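Local coordinates for SusD family protein (Bacteroides uniformis, PDB 7KV1) that probably binds beta-glucans at the surface of a human gut bacterium, as a SusD-family surface glycan-binding protein, at residues E259-P264 with A409-N414; T432-V437 with L455-L460; Q345-Q350 with E461-G466; L151-Y156 with I193-A198. One frame throughout, in Å; residues are numbered along the deposited sequence.

Contact 1. Residues E259-P264 with A409-N414. With NCO (cobalt hexammine(III)), chain C.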
loop_
_atom_site.group_PDB
_atom_site.type_symbol
_atom_site.label_atom_id
_atom_site.label_comp_id
_atom_site.label_asym_id
_atom_site.label_seq_id
_atom_site.Cartn_x
_atom_site.Cartn_y
_atom_site.Cartn_z
ATOM N N GLU A 259 19.121 -1.126 -10.373
ATOM C CA GLU A 259 19.455 0.301 -10.616
ATOM C C GLU A 259 19.309 1.078 -9.303
ATOM O O GLU A 259 20.093 1.976 -9.090
ATOM C CB GLU A 259 18.538 0.996 -11.623
ATOM C CG GLU A 259 18.588 0.405 -13.007
ATOM C CD GLU A 259 17.732 1.189 -13.998
ATOM O OE1 GLU A 259 17.751 2.441 -13.953
ATOM O OE2 GLU A 259 17.032 0.530 -14.795
ATOM N N LEU A 260 18.274 0.821 -8.497
ATOM C CA LEU A 260 18.084 1.592 -7.245
ATOM C C LEU A 260 19.159 1.164 -6.241
ATOM O O LEU A 260 19.675 2.029 -5.537
ATOM C CB LEU A 260 16.673 1.348 -6.692
ATOM C CG LEU A 260 15.542 1.856 -7.580
ATOM C CD1 LEU A 260 14.205 1.608 -6.918
ATOM C CD2 LEU A 260 15.746 3.319 -7.947
ATOM N N ILE A 261 19.449 -0.138 -6.160
ATOM C CA ILE A 261 20.521 -0.692 -5.277
ATOM C C ILE A 261 21.892 -0.140 -5.730
ATOM O O ILE A 261 22.742 0.074 -4.868
ATOM C CB ILE A 261 20.423 -2.229 -5.262
ATOM C CG1 ILE A 261 19.101 -2.681 -4.640
ATOM C CG2 ILE A 261 21.590 -2.868 -4.544
ATOM C CD1 ILE A 261 18.777 -4.122 -4.878
ATOM N N ASP A 262 22.115 0.085 -7.024
ATOM C CA ASP A 262 23.408 0.596 -7.560
ATOM C C ASP A 262 23.484 2.115 -7.430
ATOM O O ASP A 262 24.565 2.664 -7.627
ATOM C CB ASP A 262 23.618 0.180 -9.014
ATOM C CG ASP A 262 23.885 -1.306 -9.164
ATOM O OD1 ASP A 262 24.180 -1.955 -8.141
ATOM O OD2 ASP A 262 23.753 -1.806 -10.282
ATOM N N SER A 263 22.393 2.778 -7.098
ATOM C CA SER A 263 22.312 4.249 -7.020
ATOM C C SER A 263 22.959 4.786 -5.739
ATOM O O SER A 263 22.800 4.224 -4.670
ATOM C CB SER A 263 20.896 4.715 -7.096
ATOM O OG SER A 263 20.816 6.069 -6.682
ATOM N N PRO A 264 23.606 5.966 -5.781
ATOM C CA PRO A 264 24.147 6.581 -4.571
ATOM C C PRO A 264 23.105 7.289 -3.699
ATOM O O PRO A 264 23.473 7.674 -2.591
ATOM C CB PRO A 264 25.189 7.567 -5.147
ATOM C CG PRO A 264 24.611 7.985 -6.474
ATOM C CD PRO A 264 23.910 6.744 -6.999
ATOM N N ALA A 409 13.773 -0.676 1.766
ATOM C CA ALA A 409 13.723 -2.054 2.325
ATOM C C ALA A 409 12.985 -2.971 1.337
ATOM O O ALA A 409 13.452 -4.091 1.067
ATOM C CB ALA A 409 13.105 -2.099 3.707
ATOM N N GLU A 410 11.909 -2.466 0.727
ATOM C CA GLU A 410 11.114 -3.232 -0.251
ATOM C C GLU A 410 11.884 -3.409 -1.572
ATOM O O GLU A 410 11.758 -4.475 -2.200
ATOM C CB GLU A 410 9.735 -2.584 -0.412
ATOM C CG GLU A 410 8.791 -3.469 -1.158
ATOM C CD GLU A 410 7.369 -2.988 -1.359
ATOM O OE1 GLU A 410 7.030 -1.841 -0.979
ATOM O OE2 GLU A 410 6.578 -3.833 -1.810
ATOM N N THR A 411 12.672 -2.422 -1.995
ATOM C CA THR A 411 13.615 -2.574 -3.138
ATOM C C THR A 411 14.505 -3.800 -2.892
ATOM O O THR A 411 14.593 -4.666 -3.787
ATOM C CB THR A 411 14.427 -1.293 -3.364
ATOM O OG1 THR A 411 13.561 -0.147 -3.342
ATOM C CG2 THR A 411 15.214 -1.374 -4.651
ATOM N N LEU A 412 15.122 -3.903 -1.709
ATOM C CA LEU A 412 16.104 -4.982 -1.425
ATOM C C LEU A 412 15.361 -6.318 -1.417
ATOM O O LEU A 412 15.847 -7.266 -2.065
ATOM C CB LEU A 412 16.818 -4.709 -0.094
ATOM C CG LEU A 412 17.811 -3.542 -0.094
ATOM C CD1 LEU A 412 18.133 -3.137 1.331
ATOM C CD2 LEU A 412 19.107 -3.874 -0.845
ATOM N N LEU A 413 14.199 -6.390 -0.761
ATOM C CA LEU A 413 13.439 -7.658 -0.635
ATOM C C LEU A 413 12.820 -8.042 -1.985
ATOM O O LEU A 413 12.765 -9.259 -2.276
ATOM C CB LEU A 413 12.422 -7.564 0.501
ATOM C CG LEU A 413 13.018 -7.389 1.905
ATOM C CD1 LEU A 413 11.936 -7.286 2.951
ATOM C CD2 LEU A 413 13.942 -8.532 2.294
ATOM N N ASN A 414 12.397 -7.059 -2.787
ATOM C CA ASN A 414 11.934 -7.304 -4.166
ATOM C C ASN A 414 13.087 -7.953 -4.939
ATOM O O ASN A 414 12.886 -8.973 -5.590
ATOM C CB ASN A 414 11.519 -6.013 -4.885
ATOM C CG ASN A 414 10.149 -5.473 -4.518
ATOM O OD1 ASN A 414 9.394 -6.114 -3.794
ATOM N ND2 ASN A 414 9.845 -4.275 -4.996
HETATM CO CO NCO C . 23.837 1.957 -1.858
HETATM N N1 NCO C . 23.876 3.964 -1.880
HETATM N N2 NCO C . 23.810 -0.031 -2.032
HETATM N N3 NCO C . 25.655 1.834 -0.886
HETATM N N4 NCO C . 24.754 1.959 -3.603
HETATM N N5 NCO C . 22.034 2.015 -2.812
HETATM N N6 NCO C . 22.944 1.929 -0.095
#
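Leu260 faces Thr411 and Ile261 faces Leu412 where helix 250-262 packs on helix 408-420, their CA atoms 7.4 Å (Leu260 to Thr411) and 7.3 Å (Ile261 to Leu412) apart. This is helix-on-helix packing inside the alpha-helical, tetratricopeptide-like body of a SusD fold, and all four touching residues are buried. CG2 of Thr411 meets both Leu260 and Ile261: it stands opposite the backbone N and reaches Leu260 CB at 3.7 Å, the side chains of Leu260 and Thr411 crossing at about a right angle. Ile261 instead slides past Thr411 in the opposite direction and leans its CG1 on Leu412 CD2, 4.0 Å away. Trp433 of helix 429-440 packs on both Ile261 and Leu412. Beyond the apolar patch, where helix 250-262 ends, the carbonyls of Ile261 and Ser263 accept from the ammines of a bound cobalt hexammine, which are also held by Phe266 O and Tyr408 OH. Oxygens near the C-terminal end of a helix are likely to suit such a trivalent cation. Ile261 O accepts from three ammines, N2, N4 and N5, with N5 at 2.9 Å; Ser263 O also accepts from three, with N1 at 3.0 Å.

Contact 2. Residues T432-V437 with L455-L460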
loop_
_atom_site.group_PDB
_atom_site.type_symbol
_atom_site.label_atom_id
_atom_site.label_comp_id
_atom_site.label_asym_id
_atom_site.label_seq_id
_atom_site.Cartn_x
_atom_site.Cartn_y
_atom_site.Cartn_z
ATOM N N THR A 432 23.134 -10.915 0.148
ATOM C CA THR A 432 23.626 -9.554 0.493
ATOM C C THR A 432 22.439 -8.621 0.826
ATOM O O THR A 432 22.445 -7.959 1.879
ATOM C CB THR A 432 24.447 -8.975 -0.652
ATOM O OG1 THR A 432 25.502 -9.907 -0.888
ATOM C CG2 THR A 432 24.974 -7.593 -0.319
ATOM N N TRP A 433 21.469 -8.563 -0.075
ATOM C CA TRP A 433 20.294 -7.654 0.025
ATOM C C TRP A 433 19.402 -8.002 1.217
ATOM O O TRP A 433 19.110 -7.076 2.024
ATOM C CB TRP A 433 19.514 -7.703 -1.284
ATOM C CG TRP A 433 20.360 -7.269 -2.429
ATOM C CD1 TRP A 433 21.378 -6.375 -2.390
ATOM C CD2 TRP A 433 20.212 -7.662 -3.798
ATOM N NE1 TRP A 433 21.895 -6.206 -3.647
ATOM C CE2 TRP A 433 21.215 -6.989 -4.528
ATOM C CE3 TRP A 433 19.338 -8.514 -4.477
ATOM C CZ2 TRP A 433 21.359 -7.132 -5.905
ATOM C CZ3 TRP A 433 19.484 -8.672 -5.839
ATOM C CH2 TRP A 433 20.495 -7.996 -6.533
ATOM N N LEU A 434 18.964 -9.256 1.341
ATOM C CA LEU A 434 18.110 -9.646 2.494
ATOM C C LEU A 434 18.865 -9.370 3.800
ATOM O O LEU A 434 18.244 -8.830 4.739
ATOM C CB LEU A 434 17.687 -11.115 2.408
ATOM C CG LEU A 434 16.682 -11.515 3.493
ATOM C CD1 LEU A 434 15.541 -12.316 2.892
ATOM C CD2 LEU A 434 17.352 -12.296 4.600
ATOM N N ASN A 435 20.177 -9.643 3.855
ATOM C CA ASN A 435 20.936 -9.514 5.128
ATOM C C ASN A 435 21.107 -8.035 5.506
ATOM O O ASN A 435 21.206 -7.760 6.719
ATOM C CB ASN A 435 22.262 -10.277 5.100
ATOM C CG ASN A 435 22.063 -11.764 5.286
ATOM O OD1 ASN A 435 20.983 -12.178 5.706
ATOM N ND2 ASN A 435 23.086 -12.571 4.982
ATOM N N GLU A 436 21.135 -7.117 4.538
ATOM C CA GLU A 436 21.182 -5.643 4.803
ATOM C C GLU A 436 19.924 -5.230 5.593
ATOM O O GLU A 436 20.047 -4.434 6.530
ATOM C CB GLU A 436 21.276 -4.921 3.460
ATOM C CG GLU A 436 21.779 -3.496 3.441
ATOM C CD GLU A 436 22.305 -3.088 2.057
ATOM O OE1 GLU A 436 22.963 -3.980 1.397
ATOM O OE2 GLU A 436 22.034 -1.896 1.583
ATOM N N VAL A 437 18.763 -5.763 5.211
ATOM C CA VAL A 437 17.471 -5.570 5.933
ATOM C C VAL A 437 17.558 -6.238 7.311
ATOM O O VAL A 437 17.194 -5.577 8.287
ATOM C CB VAL A 437 16.269 -6.077 5.111
ATOM C CG1 VAL A 437 14.955 -5.940 5.854
ATOM C CG2 VAL A 437 16.159 -5.375 3.763
ATOM N N LEU A 455 9.882 -13.965 1.799
ATOM C CA LEU A 455 8.464 -13.731 2.174
ATOM C C LEU A 455 8.351 -13.539 3.692
ATOM O O LEU A 455 7.541 -12.674 4.162
ATOM C CB LEU A 455 7.615 -14.902 1.663
ATOM C CG LEU A 455 7.654 -15.128 0.158
ATOM C CD1 LEU A 455 6.777 -16.299 -0.186
ATOM C CD2 LEU A 455 7.225 -13.869 -0.616
ATOM N N THR A 456 9.088 -14.310 4.489
ATOM C CA THR A 456 9.038 -14.144 5.966
ATOM C C THR A 456 9.561 -12.763 6.334
ATOM O O THR A 456 8.934 -12.098 7.177
ATOM C CB THR A 456 9.796 -15.265 6.689
ATOM O OG1 THR A 456 9.063 -16.451 6.389
ATOM C CG2 THR A 456 9.926 -15.022 8.182
ATOM N N GLU A 457 10.664 -12.335 5.734
ATOM C CA GLU A 457 11.271 -11.020 6.027
ATOM C C GLU A 457 10.312 -9.874 5.667
ATOM O O GLU A 457 10.217 -8.904 6.447
ATOM C CB GLU A 457 12.621 -10.861 5.340
ATOM C CG GLU A 457 13.508 -9.881 6.050
ATOM C CD GLU A 457 13.953 -10.317 7.437
ATOM O OE1 GLU A 457 14.230 -11.525 7.605
ATOM O OE2 GLU A 457 14.025 -9.431 8.342
ATOM N N ARG A 458 9.561 -10.011 4.583
ATOM C CA ARG A 458 8.533 -9.037 4.184
ATOM C C ARG A 458 7.487 -8.928 5.301
ATOM O O ARG A 458 7.028 -7.826 5.551
ATOM C CB ARG A 458 7.894 -9.433 2.839
ATOM C CG ARG A 458 8.820 -9.296 1.641
ATOM C CD ARG A 458 8.133 -9.759 0.377
ATOM N NE ARG A 458 7.181 -8.742 0.004
ATOM C CZ ARG A 458 7.463 -7.685 -0.760
ATOM N NH1 ARG A 458 8.661 -7.533 -1.276
ATOM N NH2 ARG A 458 6.553 -6.774 -1.011
ATOM N N ARG A 459 7.097 -10.038 5.924
ATOM C CA ARG A 459 6.062 -9.996 6.976
ATOM C C ARG A 459 6.605 -9.195 8.173
ATOM O O ARG A 459 5.885 -8.352 8.727
ATOM C CB ARG A 459 5.683 -11.408 7.428
ATOM C CG ARG A 459 4.573 -11.385 8.468
ATOM C CD ARG A 459 4.109 -12.668 9.122
ATOM N NE ARG A 459 2.868 -12.258 9.805
ATOM C CZ ARG A 459 2.173 -12.994 10.658
ATOM N NH1 ARG A 459 2.584 -14.208 10.984
ATOM N NH2 ARG A 459 1.089 -12.482 11.226
ATOM N N LEU A 460 7.850 -9.444 8.557
ATOM C CA LEU A 460 8.459 -8.753 9.714
ATOM C C LEU A 460 8.642 -7.256 9.406
ATOM O O LEU A 460 8.502 -6.400 10.335
ATOM C CB LEU A 460 9.783 -9.425 10.083
ATOM C CG LEU A 460 9.707 -10.889 10.516
ATOM C CD1 LEU A 460 11.118 -11.468 10.659
ATOM C CD2 LEU A 460 8.973 -11.032 11.838
#
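Glu457 brings the flat group of this contact, a buried carboxylate carried on a bent stem that Leu434 and Val437 meet from the facing helix. Neither aliphatic partner bonds to the carboxylate: they meet its stem, while the two oxygens are taken by salt bridges to different arginines, OE1 to Arg438 and OE2 to Arg353. The setting is the helical, tetratricopeptide-like body of the SusD fold, where helix 429-440 packs against the next helix in the chain, 451-461. Their closest CA atoms are those of Leu434 and Glu457, 7.8 Å apart. Glu457 sends CG away from its backbone N (chi1 -155°) and then folds at chi2 (66°), which carries the carboxylate off the line of the stem and leaves the methylenes to face the neighbouring helix. Leu434 comes obliquely across the first of these, and Val437 lies against the second. With both charged oxygens matched by arginines, the acid can sit beside leucine and valine in the interior, and its negative charge is probably well compensated. The indole of Trp433 takes no part across these two helices and packs on Ala415 and Lys258. Across the two helices the contact comes down to carbon on carbon: Leu434 CD1 stands 4.1 Å from Glu457 CB, and Val437 CG1 stands 4.2 Å from Glu457 CG.

Contact 3. Residues Q345-Q350 with E461-G466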
loop_
_atom_site.group_PDB
_atom_site.type_symbol
_atom_site.label_atom_id
_atom_site.label_comp_id
_atom_site.label_asym_id
_atom_site.label_seq_id
_atom_site.Cartn_x
_atom_site.Cartn_y
_atom_site.Cartn_z
ATOM N N GLN A 345 4.163 -11.558 18.893
ATOM C CA GLN A 345 4.989 -12.746 19.294
ATOM C C GLN A 345 5.871 -13.280 18.150
ATOM O O GLN A 345 6.841 -13.990 18.450
ATOM C CB GLN A 345 4.090 -13.867 19.823
ATOM C CG GLN A 345 3.375 -13.477 21.100
ATOM C CD GLN A 345 2.414 -14.542 21.569
ATOM O OE1 GLN A 345 1.846 -15.304 20.790
ATOM N NE2 GLN A 345 2.211 -14.574 22.868
ATOM N N MET A 346 5.657 -12.905 16.887
ATOM C CA MET A 346 6.487 -13.462 15.774
ATOM C C MET A 346 7.876 -12.815 15.795
ATOM O O MET A 346 8.791 -13.374 15.197
ATOM C CB MET A 346 5.825 -13.251 14.407
ATOM C CG MET A 346 5.900 -11.816 13.892
ATOM S SD MET A 346 4.800 -11.631 12.447
ATOM C CE MET A 346 5.060 -9.900 12.075
ATOM N N PHE A 347 8.055 -11.660 16.446
ATOM C CA PHE A 347 9.368 -10.989 16.482
ATOM C C PHE A 347 10.252 -11.640 17.547
ATOM O O PHE A 347 9.759 -11.919 18.679
ATOM C CB PHE A 347 9.202 -9.487 16.728
ATOM C CG PHE A 347 8.539 -8.698 15.620
ATOM C CD1 PHE A 347 9.278 -8.179 14.574
ATOM C CD2 PHE A 347 7.210 -8.331 15.720
ATOM C CE1 PHE A 347 8.684 -7.398 13.603
ATOM C CE2 PHE A 347 6.609 -7.566 14.735
ATOM C CZ PHE A 347 7.339 -7.122 13.665
ATOM N N SER A 348 11.548 -11.799 17.262
ATOM C CA SER A 348 12.525 -12.123 18.334
ATOM C C SER A 348 12.711 -10.892 19.233
ATOM O O SER A 348 12.554 -9.762 18.745
ATOM C CB SER A 348 13.819 -12.643 17.783
ATOM O OG SER A 348 14.478 -11.641 17.037
ATOM N N GLU A 349 13.095 -11.105 20.497
ATOM C CA GLU A 349 13.438 -10.042 21.485
ATOM C C GLU A 349 14.505 -9.099 20.914
ATOM O O GLU A 349 14.428 -7.903 21.205
ATOM C CB GLU A 349 13.923 -10.672 22.802
ATOM N N GLN A 350 15.453 -9.615 20.125
ATOM C CA GLN A 350 16.558 -8.839 19.491
ATOM C C GLN A 350 16.052 -8.003 18.291
ATOM O O GLN A 350 16.786 -7.095 17.875
ATOM C CB GLN A 350 17.676 -9.771 19.020
ATOM N N GLU A 461 8.953 -6.920 8.164
ATOM C CA GLU A 461 9.430 -5.573 7.792
ATOM C C GLU A 461 8.249 -4.608 7.635
ATOM O O GLU A 461 8.451 -3.423 7.910
ATOM C CB GLU A 461 10.276 -5.664 6.526
ATOM C CG GLU A 461 10.899 -4.359 6.040
ATOM C CD GLU A 461 11.971 -3.776 6.938
ATOM O OE1 GLU A 461 12.530 -4.546 7.720
ATOM O OE2 GLU A 461 12.243 -2.535 6.838
ATOM N N PHE A 462 7.080 -5.090 7.215
ATOM C CA PHE A 462 6.016 -4.225 6.648
ATOM C C PHE A 462 4.705 -4.299 7.438
ATOM O O PHE A 462 3.649 -3.942 6.893
ATOM C CB PHE A 462 5.837 -4.559 5.169
ATOM C CG PHE A 462 7.054 -4.254 4.340
ATOM C CD1 PHE A 462 7.573 -2.969 4.266
ATOM C CD2 PHE A 462 7.674 -5.253 3.618
ATOM C CE1 PHE A 462 8.723 -2.714 3.547
ATOM C CE2 PHE A 462 8.799 -4.988 2.850
ATOM C CZ PHE A 462 9.324 -3.716 2.827
ATOM N N VAL A 463 4.743 -4.709 8.699
ATOM C CA VAL A 463 3.502 -4.763 9.523
ATOM C C VAL A 463 2.850 -3.376 9.498
ATOM O O VAL A 463 3.514 -2.412 9.822
ATOM C CB VAL A 463 3.735 -5.272 10.956
ATOM C CG1 VAL A 463 2.469 -5.173 11.790
ATOM C CG2 VAL A 463 4.282 -6.682 10.962
ATOM N N GLY A 464 1.582 -3.317 9.099
ATOM C CA GLY A 464 0.773 -2.091 9.146
ATOM C C GLY A 464 0.994 -1.219 7.923
ATOM O O GLY A 464 0.465 -0.076 7.916
ATOM N N GLU A 465 1.705 -1.729 6.914
ATOM C CA GLU A 465 2.027 -0.961 5.682
ATOM C C GLU A 465 1.275 -1.510 4.465
ATOM O O GLU A 465 1.575 -1.067 3.340
ATOM C CB GLU A 465 3.550 -0.972 5.481
ATOM C CG GLU A 465 4.303 -0.269 6.590
ATOM C CD GLU A 465 5.794 -0.185 6.333
ATOM O OE1 GLU A 465 6.215 0.534 5.399
ATOM O OE2 GLU A 465 6.530 -0.843 7.082
ATOM N N GLY A 466 0.324 -2.422 4.670
ATOM C CA GLY A 466 -0.587 -2.898 3.601
ATOM C C GLY A 466 0.078 -3.809 2.578
ATOM O O GLY A 466 -0.394 -3.795 1.408
#
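Met346 and Phe347, neighbours in the chain, converge on a single methyl of Val463, so that one branch of the valine carries the whole contact. Met346 holds its CG between the backbone N and the carbonyl carbon (chi1 75°), and from there the chain runs straight out to its end, putting CE against Val463 CG2. The thioether and the valine slide past each other in opposite directions. At 3.5 Å between Met346 CE and Val463 CG2, this methyl pair is tighter than ordinary van der Waals contact. Phe347 approaches obliquely, leading with the far corner of its ring: CZ lies 4.1 Å from Val463 CG2. That methyl stands anti to the valine's carbonyl carbon, beside the backbone N, which aims it at both partners. Val463 occupies the second position of a type II beta turn running from Phe462 to Glu465, closed by the bond from Glu465 N to Phe462 O at 2.9 Å. Gly464 takes the third position, whose positive phi (84°) favours glycine. Within the same segment the ring of Phe462 carries Glu461 CG over the centre of one face, 3.6 Å above its plane, and meets Glu465 CD at its edge. The contact thus joins two loops of the SusD fold: one links helix 341-345 to helix 353-357, whose Thr357 touches both Phe347 and Val463, and the other leads from helix 451-461 to helix 468-474, with Glu465 salt-bridged to Arg407 on strand 403-407.

Contact 4. Residues L151-Y156 with I193-A198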
loop_
_atom_site.group_PDB
_atom_site.type_symbol
_atom_site.label_atom_id
_atom_site.label_comp_id
_atom_site.label_asym_id
_atom_site.label_seq_id
_atom_site.Cartn_x
_atom_site.Cartn_y
_atom_site.Cartn_z
ATOM N N LEU A 151 0.497 8.331 -12.397
ATOM C CA LEU A 151 -0.622 8.430 -11.432
ATOM C C LEU A 151 -1.764 7.564 -11.941
ATOM O O LEU A 151 -2.369 6.831 -11.162
ATOM C CB LEU A 151 -1.072 9.879 -11.269
ATOM C CG LEU A 151 -0.229 10.720 -10.333
ATOM C CD1 LEU A 151 -0.563 12.188 -10.521
ATOM C CD2 LEU A 151 -0.454 10.324 -8.879
ATOM N N ARG A 152 -2.047 7.658 -13.231
ATOM C CA ARG A 152 -3.129 6.875 -13.852
ATOM C C ARG A 152 -2.846 5.371 -13.665
ATOM O O ARG A 152 -3.783 4.647 -13.260
ATOM C CB ARG A 152 -3.321 7.296 -15.306
ATOM C CG ARG A 152 -4.514 6.631 -15.943
ATOM C CD ARG A 152 -4.803 7.233 -17.320
ATOM N NE ARG A 152 -3.740 7.035 -18.313
ATOM C CZ ARG A 152 -3.770 7.512 -19.561
ATOM N NH1 ARG A 152 -4.810 8.223 -19.975
ATOM N NH2 ARG A 152 -2.773 7.253 -20.399
ATOM N N VAL A 153 -1.614 4.916 -13.911
ATOM C CA VAL A 153 -1.219 3.502 -13.622
ATOM C C VAL A 153 -1.450 3.194 -12.136
ATOM O O VAL A 153 -1.975 2.108 -11.819
ATOM C CB VAL A 153 0.236 3.200 -14.011
ATOM C CG1 VAL A 153 0.681 1.842 -13.432
ATOM C CG2 VAL A 153 0.379 3.206 -15.517
ATOM N N PHE A 154 -1.050 4.111 -11.263
ATOM C CA PHE A 154 -1.190 3.960 -9.801
ATOM C C PHE A 154 -2.655 3.722 -9.425
ATOM O O PHE A 154 -2.964 2.770 -8.683
ATOM C CB PHE A 154 -0.648 5.180 -9.071
ATOM C CG PHE A 154 -0.793 5.019 -7.588
ATOM C CD1 PHE A 154 0.117 4.261 -6.884
ATOM C CD2 PHE A 154 -1.858 5.565 -6.922
ATOM C CE1 PHE A 154 -0.020 4.095 -5.518
ATOM C CE2 PHE A 154 -1.998 5.398 -5.560
ATOM C CZ PHE A 154 -1.083 4.647 -4.865
ATOM N N TYR A 155 -3.555 4.571 -9.914
ATOM C CA TYR A 155 -5.011 4.451 -9.640
ATOM C C TYR A 155 -5.533 3.133 -10.210
ATOM O O TYR A 155 -6.352 2.496 -9.529
ATOM C CB TYR A 155 -5.768 5.663 -10.187
ATOM C CG TYR A 155 -5.487 6.965 -9.472
ATOM C CD1 TYR A 155 -5.705 7.093 -8.107
ATOM C CD2 TYR A 155 -5.039 8.080 -10.173
ATOM C CE1 TYR A 155 -5.485 8.299 -7.452
ATOM C CE2 TYR A 155 -4.787 9.279 -9.529
ATOM C CZ TYR A 155 -5.036 9.398 -8.172
ATOM O OH TYR A 155 -4.786 10.577 -7.545
ATOM N N TYR A 156 -5.121 2.737 -11.436
ATOM C CA TYR A 156 -5.626 1.498 -12.052
ATOM C C TYR A 156 -5.078 0.313 -11.266
ATOM O O TYR A 156 -5.757 -0.743 -11.156
ATOM C CB TYR A 156 -5.273 1.405 -13.530
ATOM C CG TYR A 156 -6.348 1.951 -14.425
ATOM C CD1 TYR A 156 -7.598 1.352 -14.461
ATOM C CD2 TYR A 156 -6.120 3.068 -15.218
ATOM C CE1 TYR A 156 -8.597 1.842 -15.280
ATOM C CE2 TYR A 156 -7.114 3.560 -16.058
ATOM C CZ TYR A 156 -8.357 2.951 -16.071
ATOM O OH TYR A 156 -9.383 3.459 -16.823
ATOM N N ILE A 193 0.655 -2.713 -17.592
ATOM C CA ILE A 193 2.121 -2.994 -17.579
ATOM C C ILE A 193 2.724 -2.479 -18.893
ATOM O O ILE A 193 3.845 -1.906 -18.834
ATOM C CB ILE A 193 2.416 -4.481 -17.279
ATOM C CG1 ILE A 193 3.826 -4.655 -16.729
ATOM C CG2 ILE A 193 2.179 -5.361 -18.513
ATOM C CD1 ILE A 193 4.030 -4.021 -15.337
ATOM N N ALA A 194 1.982 -2.524 -20.004
ATOM C CA ALA A 194 2.379 -1.899 -21.296
ATOM C C ALA A 194 2.468 -0.387 -21.123
ATOM O O ALA A 194 3.479 0.186 -21.530
ATOM C CB ALA A 194 1.441 -2.256 -22.444
ATOM N N GLU A 195 1.474 0.222 -20.496
ATOM C CA GLU A 195 1.422 1.681 -20.270
ATOM C C GLU A 195 2.622 2.069 -19.392
ATOM O O GLU A 195 3.362 3.048 -19.745
ATOM C CB GLU A 195 0.024 2.068 -19.760
ATOM C CG GLU A 195 -0.148 3.511 -19.307
ATOM C CD GLU A 195 -0.020 4.610 -20.370
ATOM O OE1 GLU A 195 0.255 4.284 -21.526
ATOM O OE2 GLU A 195 -0.141 5.800 -20.022
ATOM N N LEU A 196 2.904 1.301 -18.341
ATOM C CA LEU A 196 3.996 1.636 -17.394
ATOM C C LEU A 196 5.347 1.485 -18.111
ATOM O O LEU A 196 6.216 2.325 -17.922
ATOM C CB LEU A 196 3.888 0.731 -16.168
ATOM C CG LEU A 196 4.889 1.019 -15.057
ATOM C CD1 LEU A 196 4.918 2.489 -14.701
ATOM C CD2 LEU A 196 4.577 0.143 -13.840
ATOM N N GLU A 197 5.507 0.451 -18.920
ATOM C CA GLU A 197 6.718 0.265 -19.752
ATOM C C GLU A 197 6.942 1.492 -20.653
ATOM O O GLU A 197 8.066 2.000 -20.680
ATOM C CB GLU A 197 6.602 -1.053 -20.491
ATOM C CG GLU A 197 6.914 -2.222 -19.568
ATOM C CD GLU A 197 6.833 -3.582 -20.206
ATOM O OE1 GLU A 197 6.150 -3.676 -21.238
ATOM O OE2 GLU A 197 7.418 -4.554 -19.657
ATOM N N ALA A 198 5.916 1.989 -21.333
ATOM C CA ALA A 198 6.025 3.231 -22.142
ATOM C C ALA A 198 6.458 4.410 -21.263
ATOM O O ALA A 198 7.366 5.186 -21.676
ATOM C CB ALA A 198 4.746 3.511 -22.895
HETATM O O HOH W 1 -1.309 5.751 -17.608
#
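Arg152 and Glu195 form a salt bridge between helices 138-162 and 185-201, successive helices that run nearly antiparallel in the tetratricopeptide-like N-terminal part of the SusD fold, with the axes of the two short segments 10.0 Å apart. Arg152 NH2 donates to Glu195 OE2 over 3.0 Å with an N-H...O angle of 162°. The oxygen lies at the edge of the guanidinium, in its plane, but the donor comes from well above the carboxylate plane, 59° out of it. A water closes a second path between the same groups: it accepts from Arg152 NE at 2.8 Å and donates to Glu195 OE2 at 2.7 Å. The bend of the arginine at chi3 (64°) turns NE and NH2 together toward the glutamate, while NH1 is used by Asn124. OE2 in turn is shared, since Arg149 NE also makes a salt bridge to it, giving this one oxygen two arginines and a water; OE1 is hydrogen-bonded as well. Beside the ion pair, Val153 CG2 packs against the stem of the acid, 3.8 Å from Glu195 CG, and Val153 CG1 lies 4.3 Å from Leu196 CD2. A leucine in place of Arg152 would probably leave Glu195 more dependent on Arg149 to balance its charge and the bridging water without its donor, while Asn124 OD1 would lose this partner. With guanidinium and carboxylate joined directly and through water, and a second arginine on the same oxygen, the pairing is likely to keep the glutamate ionised and to fix how both groups are turned.

Contacts 1, 2 and 3 form one connected region, whereas contact 4 lies apart, about 21 Å from contact 1 and 31 Å from contact 3 between centres. Contacts 1 and 2 meet through Trp433 and through Arg458, which is salt-bridged to Glu410 and probably hydrogen-bonded to Asn414. Contacts 2 and 3 share helix 451-461: Leu460 packs on Met346 and Phe347. All four are largely buried, with partly exposed Met346 in contact 3 and Glu195 in contact 4 nearer the surface. Contacts 1 to 3 are joined by apolar touches, the charges of contact 2 being met from outside its segments; contact 4 alone has a salt bridge and a water between its own helices.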